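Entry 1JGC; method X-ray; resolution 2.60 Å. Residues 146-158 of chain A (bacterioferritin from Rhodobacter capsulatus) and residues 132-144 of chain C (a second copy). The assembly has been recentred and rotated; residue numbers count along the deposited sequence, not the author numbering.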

ATOM      1  N   PRO A 146      29.066 -26.087 -38.310  1.00 24.51           N
ATOM      2  CA  PRO A 146      29.899 -25.087 -37.633  1.00 24.34           C
ATOM      3  C   PRO A 146      29.295 -23.689 -37.549  1.00 24.76           C
ATOM      4  O   PRO A 146      29.173 -23.136 -36.462  1.00 24.77           O
ATOM      5  CB  PRO A 146      31.186 -25.105 -38.449  1.00 23.31           C
ATOM      6  CG  PRO A 146      31.260 -26.522 -38.897  1.00 23.66           C
ATOM      7  CD  PRO A 146      29.849 -26.816 -39.321  1.00 23.08           C
ATOM      8  N   GLN A 147      28.920 -23.121 -38.692  1.00 25.62           N
ATOM      9  CA  GLN A 147      28.354 -21.775 -38.729  1.00 25.99           C
ATOM     10  C   GLN A 147      27.014 -21.667 -38.005  1.00 25.37           C
ATOM     11  O   GLN A 147      26.778 -20.727 -37.248  1.00 25.05           O
ATOM     12  CB  GLN A 147      28.198 -21.307 -40.178  1.00 26.35           C
ATOM     13  CG  GLN A 147      29.500 -21.342 -40.958  1.00 30.39           C
ATOM     14  CD  GLN A 147      29.384 -20.708 -42.332  1.00 32.21           C
ATOM     15  OE1 GLN A 147      28.538 -21.093 -43.136  1.00 34.13           O
ATOM     16  NE2 GLN A 147      30.244 -19.733 -42.612  1.00 32.92           N
ATOM     17  N   GLY A 148      26.142 -22.635 -38.238  1.00 25.00           N
ATOM     18  CA  GLY A 148      24.840 -22.616 -37.598  1.00 24.77           C
ATOM     19  C   GLY A 148      24.917 -22.706 -36.088  1.00 25.52           C
ATOM     20  O   GLY A 148      24.192 -22.009 -35.379  1.00 25.81           O
ATOM     21  N   PHE A 149      25.794 -23.567 -35.589  1.00 24.61           N
ATOM     22  CA  PHE A 149      25.943 -23.724 -34.152  1.00 24.15           C
ATOM     23  C   PHE A 149      26.517 -22.454 -33.545  1.00 23.80           C
ATOM     24  O   PHE A 149      26.094 -22.027 -32.474  1.00 24.99           O
ATOM     25  CB  PHE A 149      26.876 -24.895 -33.825  1.00 23.97           C
ATOM     26  CG  PHE A 149      26.960 -25.207 -32.360  1.00 22.20           C
ATOM     27  CD1 PHE A 149      26.043 -26.065 -31.770  1.00 21.65           C
ATOM     28  CD2 PHE A 149      27.940 -24.625 -31.570  1.00 20.38           C
ATOM     29  CE1 PHE A 149      26.107 -26.336 -30.407  1.00 22.43           C
ATOM     30  CE2 PHE A 149      28.009 -24.889 -30.215  1.00 19.93           C
ATOM     31  CZ  PHE A 149      27.095 -25.745 -29.631  1.00 20.84           C
ATOM     32  N   ALA A 150      27.496 -21.864 -34.224  1.00 22.96           N
ATOM     33  CA  ALA A 150      28.120 -20.644 -33.733  1.00 22.02           C
ATOM     34  C   ALA A 150      27.068 -19.540 -33.680  1.00 22.00           C
ATOM     35  O   ALA A 150      27.025 -18.760 -32.737  1.00 22.50           O
ATOM     36  CB  ALA A 150      29.271 -20.242 -34.640  1.00 20.88           C
ATOM     37  N   LEU A 151      26.213 -19.489 -34.694  1.00 20.63           N
ATOM     38  CA  LEU A 151      25.168 -18.485 -34.745  1.00 21.06           C
ATOM     39  C   LEU A 151      24.237 -18.611 -33.538  1.00 20.59           C
ATOM     40  O   LEU A 151      23.966 -17.632 -32.850  1.00 19.62           O
ATOM     41  CB  LEU A 151      24.381 -18.631 -36.048  1.00 20.68           C
ATOM     42  CG  LEU A 151      23.211 -17.675 -36.290  1.00 21.54           C
ATOM     43  CD1 LEU A 151      23.651 -16.237 -36.051  1.00 22.40           C
ATOM     44  CD2 LEU A 151      22.709 -17.854 -37.715  1.00 20.07           C
ATOM     45  N   LEU A 152      23.770 -19.830 -33.285  1.00 20.73           N
ATOM     46  CA  LEU A 152      22.876 -20.130 -32.169  1.00 21.08           C
ATOM     47  C   LEU A 152      23.455 -19.763 -30.802  1.00 21.60           C
ATOM     48  O   LEU A 152      22.715 -19.443 -29.869  1.00 22.32           O
ATOM     49  CB  LEU A 152      22.534 -21.625 -32.163  1.00 20.19           C
ATOM     50  CG  LEU A 152      21.713 -22.193 -30.996  1.00 19.36           C
ATOM     51  CD1 LEU A 152      20.323 -21.590 -31.010  1.00 17.37           C
ATOM     52  CD2 LEU A 152      21.624 -23.702 -31.112  1.00 17.53           C
ATOM     53  N   ASN A 153      24.774 -19.800 -30.683  1.00 20.50           N
ATOM     54  CA  ASN A 153      25.396 -19.513 -29.409  1.00 20.71           C
ATOM     55  C   ASN A 153      26.169 -18.219 -29.341  1.00 21.31           C
ATOM     56  O   ASN A 153      26.923 -17.992 -28.394  1.00 20.71           O
ATOM     57  CB  ASN A 153      26.279 -20.690 -29.019  1.00 20.18           C
ATOM     58  CG  ASN A 153      25.464 -21.883 -28.565  1.00 21.93           C
ATOM     59  OD1 ASN A 153      24.937 -21.890 -27.454  1.00 22.46           O
ATOM     60  ND2 ASN A 153      25.330 -22.884 -29.429  1.00 21.09           N
ATOM     61  N   ALA A 154      25.957 -17.361 -30.333  1.00 21.90           N
ATOM     62  CA  ALA A 154      26.642 -16.076 -30.397  1.00 22.55           C
ATOM     63  C   ALA A 154      25.786 -14.932 -29.857  1.00 23.53           C
ATOM     64  O   ALA A 154      24.560 -15.021 -29.788  1.00 24.55           O
ATOM     65  CB  ALA A 154      27.049 -15.777 -31.832  1.00 21.75           C
ATOM     66  N   ALA A 155      26.442 -13.849 -29.473  1.00 24.57           N
ATOM     67  CA  ALA A 155      25.729 -12.691 -28.965  1.00 26.02           C
ATOM     68  C   ALA A 155      25.767 -11.568 -29.999  1.00 26.06           C
ATOM     69  O   ALA A 155      26.785 -11.353 -30.658  1.00 24.84           O
ATOM     70  CB  ALA A 155      26.360 -12.219 -27.660  1.00 25.36           C
ATOM     71  N   PRO A 156      24.649 -10.845 -30.159  1.00 27.09           N
ATOM     72  CA  PRO A 156      24.572  -9.738 -31.119  1.00 27.91           C
ATOM     73  C   PRO A 156      25.509  -8.621 -30.652  1.00 28.19           C
ATOM     74  O   PRO A 156      25.885  -8.578 -29.481  1.00 27.96           O
ATOM     75  CB  PRO A 156      23.100  -9.319 -31.054  1.00 27.66           C
ATOM     76  CG  PRO A 156      22.393 -10.575 -30.612  1.00 28.19           C
ATOM     77  CD  PRO A 156      23.333 -11.109 -29.556  1.00 27.97           C
ATOM     78  N   MET A 157      25.883  -7.722 -31.554  1.00 28.63           N
ATOM     79  CA  MET A 157      26.776  -6.623 -31.197  1.00 29.51           C
ATOM     80  C   MET A 157      26.236  -5.690 -30.116  1.00 30.46           C
ATOM     81  O   MET A 157      27.015  -5.027 -29.435  1.00 30.55           O
ATOM     82  CB  MET A 157      27.118  -5.793 -32.431  1.00 28.77           C
ATOM     83  CG  MET A 157      28.037  -6.480 -33.405  1.00 27.67           C
ATOM     84  SD  MET A 157      28.683  -5.318 -34.633  1.00 29.17           S
ATOM     85  CE  MET A 157      29.771  -4.324 -33.642  1.00 26.31           C
ATOM     86  N   ASP A 158      24.915  -5.634 -29.963  1.00 31.66           N
ATOM     87  CA  ASP A 158      24.288  -4.758 -28.970  1.00 34.55           C
ATOM     88  C   ASP A 158      23.899  -5.510 -27.693  1.00 36.31           C
ATOM     89  O   ASP A 158      23.045  -5.050 -26.938  1.00 36.54           O
ATOM     90  CB  ASP A 158      23.026  -4.126 -29.560  1.00 34.17           C
ATOM     91  CG  ASP A 158      21.882  -5.123 -29.687  1.00 35.94           C
ATOM     92  OD1 ASP A 158      22.156  -6.338 -29.805  1.00 36.11           O
ATOM     93  OD2 ASP A 158      20.704  -4.703 -29.676  1.00 37.98           O
TER
ATOM     94  N   ASP C 132      39.340  -4.616 -28.461  1.00 24.65           N
ATOM     95  CA  ASP C 132      39.037  -5.976 -28.018  1.00 25.45           C
ATOM     96  C   ASP C 132      37.710  -6.432 -28.606  1.00 25.57           C
ATOM     97  O   ASP C 132      37.598  -7.517 -29.186  1.00 24.57           O
ATOM     98  CB  ASP C 132      38.971  -6.016 -26.492  1.00 26.16           C
ATOM     99  CG  ASP C 132      38.782  -7.417 -25.953  1.00 27.12           C
ATOM    100  OD1 ASP C 132      38.937  -8.384 -26.735  1.00 30.14           O
ATOM    101  OD2 ASP C 132      38.486  -7.556 -24.744  1.00 27.14           O
ATOM    102  N   PHE C 133      36.707  -5.578 -28.453  1.00 26.29           N
ATOM    103  CA  PHE C 133      35.370  -5.847 -28.960  1.00 27.35           C
ATOM    104  C   PHE C 133      35.339  -6.029 -30.486  1.00 27.31           C
ATOM    105  O   PHE C 133      34.805  -7.024 -30.987  1.00 27.87           O
ATOM    106  CB  PHE C 133      34.439  -4.707 -28.553  1.00 27.62           C
ATOM    107  CG  PHE C 133      33.088  -4.794 -29.166  1.00 28.79           C
ATOM    108  CD1 PHE C 133      32.150  -5.694 -28.679  1.00 28.36           C
ATOM    109  CD2 PHE C 133      32.767  -4.009 -30.272  1.00 29.78           C
ATOM    110  CE1 PHE C 133      30.906  -5.814 -29.288  1.00 29.77           C
ATOM    111  CE2 PHE C 133      31.524  -4.121 -30.890  1.00 30.18           C
ATOM    112  CZ  PHE C 133      30.591  -5.027 -30.398  1.00 29.60           C
ATOM    113  N   LEU C 134      35.897  -5.067 -31.222  1.00 26.56           N
ATOM    114  CA  LEU C 134      35.922  -5.147 -32.681  1.00 25.45           C
ATOM    115  C   LEU C 134      36.653  -6.388 -33.175  1.00 25.75           C
ATOM    116  O   LEU C 134      36.208  -7.032 -34.123  1.00 25.71           O
ATOM    117  CB  LEU C 134      36.574  -3.900 -33.281  1.00 25.01           C
ATOM    118  CG  LEU C 134      35.817  -2.572 -33.146  1.00 23.98           C
ATOM    119  CD1 LEU C 134      36.680  -1.429 -33.629  1.00 23.86           C
ATOM    120  CD2 LEU C 134      34.544  -2.633 -33.937  1.00 23.04           C
ATOM    121  N   GLU C 135      37.768  -6.738 -32.534  1.00 25.87           N
ATOM    122  CA  GLU C 135      38.518  -7.916 -32.962  1.00 26.30           C
ATOM    123  C   GLU C 135      37.677  -9.164 -32.759  1.00 26.23           C
ATOM    124  O   GLU C 135      37.682 -10.069 -33.593  1.00 27.73           O
ATOM    125  CB  GLU C 135      39.845  -8.038 -32.202  1.00 24.95           C
ATOM    126  CG  GLU C 135      40.819  -6.905 -32.501  1.00 26.17           C
ATOM    127  CD  GLU C 135      42.147  -7.071 -31.793  1.00 27.46           C
ATOM    128  OE1 GLU C 135      42.141  -7.528 -30.630  1.00 31.30           O
ATOM    129  OE2 GLU C 135      43.192  -6.730 -32.384  1.00 26.27           O
ATOM    130  N   THR C 136      36.934  -9.202 -31.662  1.00 25.77           N
ATOM    131  CA  THR C 136      36.084 -10.344 -31.381  1.00 24.40           C
ATOM    132  C   THR C 136      34.962 -10.399 -32.413  1.00 24.09           C
ATOM    133  O   THR C 136      34.599 -11.475 -32.896  1.00 23.15           O
ATOM    134  CB  THR C 136      35.513 -10.254 -29.946  1.00 24.68           C
ATOM    135  OG1 THR C 136      36.571 -10.495 -29.007  1.00 26.18           O
ATOM    136  CG2 THR C 136      34.389 -11.269 -29.733  1.00 23.87           C
ATOM    137  N   GLN C 137      34.430  -9.237 -32.774  1.00 23.15           N
ATOM    138  CA  GLN C 137      33.359  -9.190 -33.760  1.00 23.31           C
ATOM    139  C   GLN C 137      33.832  -9.560 -35.155  1.00 22.55           C
ATOM    140  O   GLN C 137      33.114 -10.221 -35.894  1.00 22.91           O
ATOM    141  CB  GLN C 137      32.707  -7.809 -33.772  1.00 23.48           C
ATOM    142  CG  GLN C 137      31.797  -7.582 -32.583  1.00 23.07           C
ATOM    143  CD  GLN C 137      30.797  -8.712 -32.417  1.00 23.14           C
ATOM    144  OE1 GLN C 137      30.077  -9.047 -33.350  1.00 24.65           O
ATOM    145  NE2 GLN C 137      30.753  -9.309 -31.231  1.00 22.81           N
ATOM    146  N   ILE C 138      35.040  -9.140 -35.516  1.00 22.20           N
ATOM    147  CA  ILE C 138      35.580  -9.461 -36.830  1.00 22.45           C
ATOM    148  C   ILE C 138      35.839 -10.963 -36.899  1.00 22.61           C
ATOM    149  O   ILE C 138      35.569 -11.615 -37.912  1.00 20.83           O
ATOM    150  CB  ILE C 138      36.880  -8.672 -37.088  1.00 23.44           C
ATOM    151  CG1 ILE C 138      36.528  -7.206 -37.358  1.00 22.63           C
ATOM    152  CG2 ILE C 138      37.650  -9.276 -38.250  1.00 21.99           C
ATOM    153  CD1 ILE C 138      37.700  -6.270 -37.273  1.00 23.39           C
ATOM    154  N   SER C 139      36.348 -11.507 -35.800  1.00 22.53           N
ATOM    155  CA  SER C 139      36.619 -12.931 -35.718  1.00 22.67           C
ATOM    156  C   SER C 139      35.320 -13.714 -35.848  1.00 22.70           C
ATOM    157  O   SER C 139      35.265 -14.742 -36.528  1.00 23.70           O
ATOM    158  CB  SER C 139      37.275 -13.261 -34.386  1.00 22.09           C
ATOM    159  OG  SER C 139      37.239 -14.652 -34.172  1.00 26.20           O
ATOM    160  N   LEU C 140      34.275 -13.225 -35.186  1.00 22.41           N
ATOM    161  CA  LEU C 140      32.977 -13.877 -35.229  1.00 22.49           C
ATOM    162  C   LEU C 140      32.367 -13.744 -36.617  1.00 22.92           C
ATOM    163  O   LEU C 140      31.615 -14.610 -37.066  1.00 24.12           O
ATOM    164  CB  LEU C 140      32.038 -13.265 -34.193  1.00 22.08           C
ATOM    165  CG  LEU C 140      30.622 -13.840 -34.161  1.00 22.23           C
ATOM    166  CD1 LEU C 140      30.678 -15.313 -33.785  1.00 21.66           C
ATOM    167  CD2 LEU C 140      29.768 -13.059 -33.165  1.00 22.71           C
ATOM    168  N   TYR C 141      32.694 -12.653 -37.294  1.00 22.43           N
ATOM    169  CA  TYR C 141      32.187 -12.414 -38.636  1.00 23.44           C
ATOM    170  C   TYR C 141      32.719 -13.473 -39.604  1.00 24.08           C
ATOM    171  O   TYR C 141      31.961 -14.038 -40.392  1.00 24.57           O
ATOM    172  CB  TYR C 141      32.605 -11.024 -39.102  1.00 24.18           C
ATOM    173  CG  TYR C 141      31.959 -10.580 -40.389  1.00 25.13           C
ATOM    174  CD1 TYR C 141      32.324 -11.143 -41.611  1.00 25.23           C
ATOM    175  CD2 TYR C 141      30.975  -9.594 -40.386  1.00 25.90           C
ATOM    176  CE1 TYR C 141      31.721 -10.737 -42.800  1.00 25.58           C
ATOM    177  CE2 TYR C 141      30.367  -9.179 -41.567  1.00 25.62           C
ATOM    178  CZ  TYR C 141      30.741  -9.754 -42.769  1.00 26.34           C
ATOM    179  OH  TYR C 141      30.118  -9.358 -43.930  1.00 26.48           O
ATOM    180  N   ASP C 142      34.019 -13.747 -39.540  1.00 24.34           N
ATOM    181  CA  ASP C 142      34.617 -14.740 -40.423  1.00 25.43           C
ATOM    182  C   ASP C 142      34.130 -16.150 -40.074  1.00 25.56           C
ATOM    183  O   ASP C 142      33.902 -16.977 -40.958  1.00 26.37           O
ATOM    184  CB  ASP C 142      36.147 -14.671 -40.349  1.00 24.83           C
ATOM    185  CG  ASP C 142      36.700 -13.318 -40.812  1.00 26.91           C
ATOM    186  OD1 ASP C 142      36.033 -12.641 -41.638  1.00 27.43           O
ATOM    187  OD2 ASP C 142      37.810 -12.935 -40.369  1.00 25.20           O
ATOM    188  N   ARG C 143      33.957 -16.422 -38.788  1.00 25.15           N
ATOM    189  CA  ARG C 143      33.492 -17.737 -38.370  1.00 24.71           C
ATOM    190  C   ARG C 143      32.056 -18.007 -38.817  1.00 24.76           C
ATOM    191  O   ARG C 143      31.755 -19.089 -39.321  1.00 24.53           O
ATOM    192  CB  ARG C 143      33.594 -17.878 -36.847  1.00 24.00           C
ATOM    193  CG  ARG C 143      32.821 -19.061 -36.306  1.00 24.48           C
ATOM    194  CD  ARG C 143      33.066 -19.274 -34.833  1.00 25.35           C
ATOM    195  NE  ARG C 143      34.313 -19.988 -34.590  1.00 27.94           N
ATOM    196  CZ  ARG C 143      35.352 -19.466 -33.955  1.00 28.76           C
ATOM    197  NH1 ARG C 143      35.287 -18.212 -33.505  1.00 30.37           N
ATOM    198  NH2 ARG C 143      36.438 -20.199 -33.749  1.00 26.81           N
ATOM    199  N   LEU C 144      31.178 -17.021 -38.634  1.00 24.06           N
ATOM    200  CA  LEU C 144      29.774 -17.161 -39.012  1.00 23.86           C
ATOM    201  C   LEU C 144      29.576 -17.052 -40.509  1.00 23.95           C
ATOM    202  O   LEU C 144      28.773 -17.777 -41.083  1.00 23.93           O
ATOM    203  CB  LEU C 144      28.917 -16.080 -38.339  1.00 22.41           C
ATOM    204  CG  LEU C 144      28.812 -16.052 -36.816  1.00 21.30           C
ATOM    205  CD1 LEU C 144      27.933 -14.894 -36.390  1.00 19.13           C
ATOM    206  CD2 LEU C 144      28.243 -17.368 -36.315  1.00 20.16           C
TER

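Contacts between chains are often built by one branched side chain reaching into the space left by small ones, and this pair of bacterioferritin chains gives a compact example. At its centre lies Leu144(C), whose CA-to-CB bond points away from chain A but whose side chain, with chi1 m and chi2 t, swings its end back across the gap. CD2 of Leu144(C) comes within 3.5 Å of CB of Ala150(A) and 4.1 Å of CB of Leu151(A), and it sits 3.4 Å from the backbone N of Leu151(A). N of Leu151(A) already donates to O of Gln147(A), 2.9 Å away, within the helix, so the methyl packs against an amide whose hydrogen bond is made. The side chain of Ala150(A) ends at CB, and CD2 of Leu144(C) rests against it.

One turn earlier along chain C, Leu140(C) repeats the theme more loosely: CD2 of Leu140(C) lies 4.1 Å from CB of Ala154(A). By this point chain A has left its helix, yet it continues alongside the helix of chain C, running broadly against it, and the contact extends to Met157(A). CE of Met157(A) lies 3.3 Å from CE2 of Phe133(C), near the plane of the ring, so the methyl meets an edge rather than a face. The same methionine passes Gln137(C): CG of Met157(A) lies 3.3 Å from OE1 of Gln137(C), a contact of carbon with amide oxygen.

Beside Leu144(C), the contact gives way to longer polar side chains. Arg143(C) lays its aliphatic portion beside Ala150(A), with CD of Arg143(C) 3.9 Å from CB of Ala150(A), while Gln147(A) stretches past the chain C backbone. NE2 of Gln147(A) is 2.9 Å from O of Leu144(C), but the angle is poor and no hydrogen bond results. None crosses between these two stretches at all: 507 Å² of summed buried surface is gathered through packing, and proximity alone does not make a polar bond.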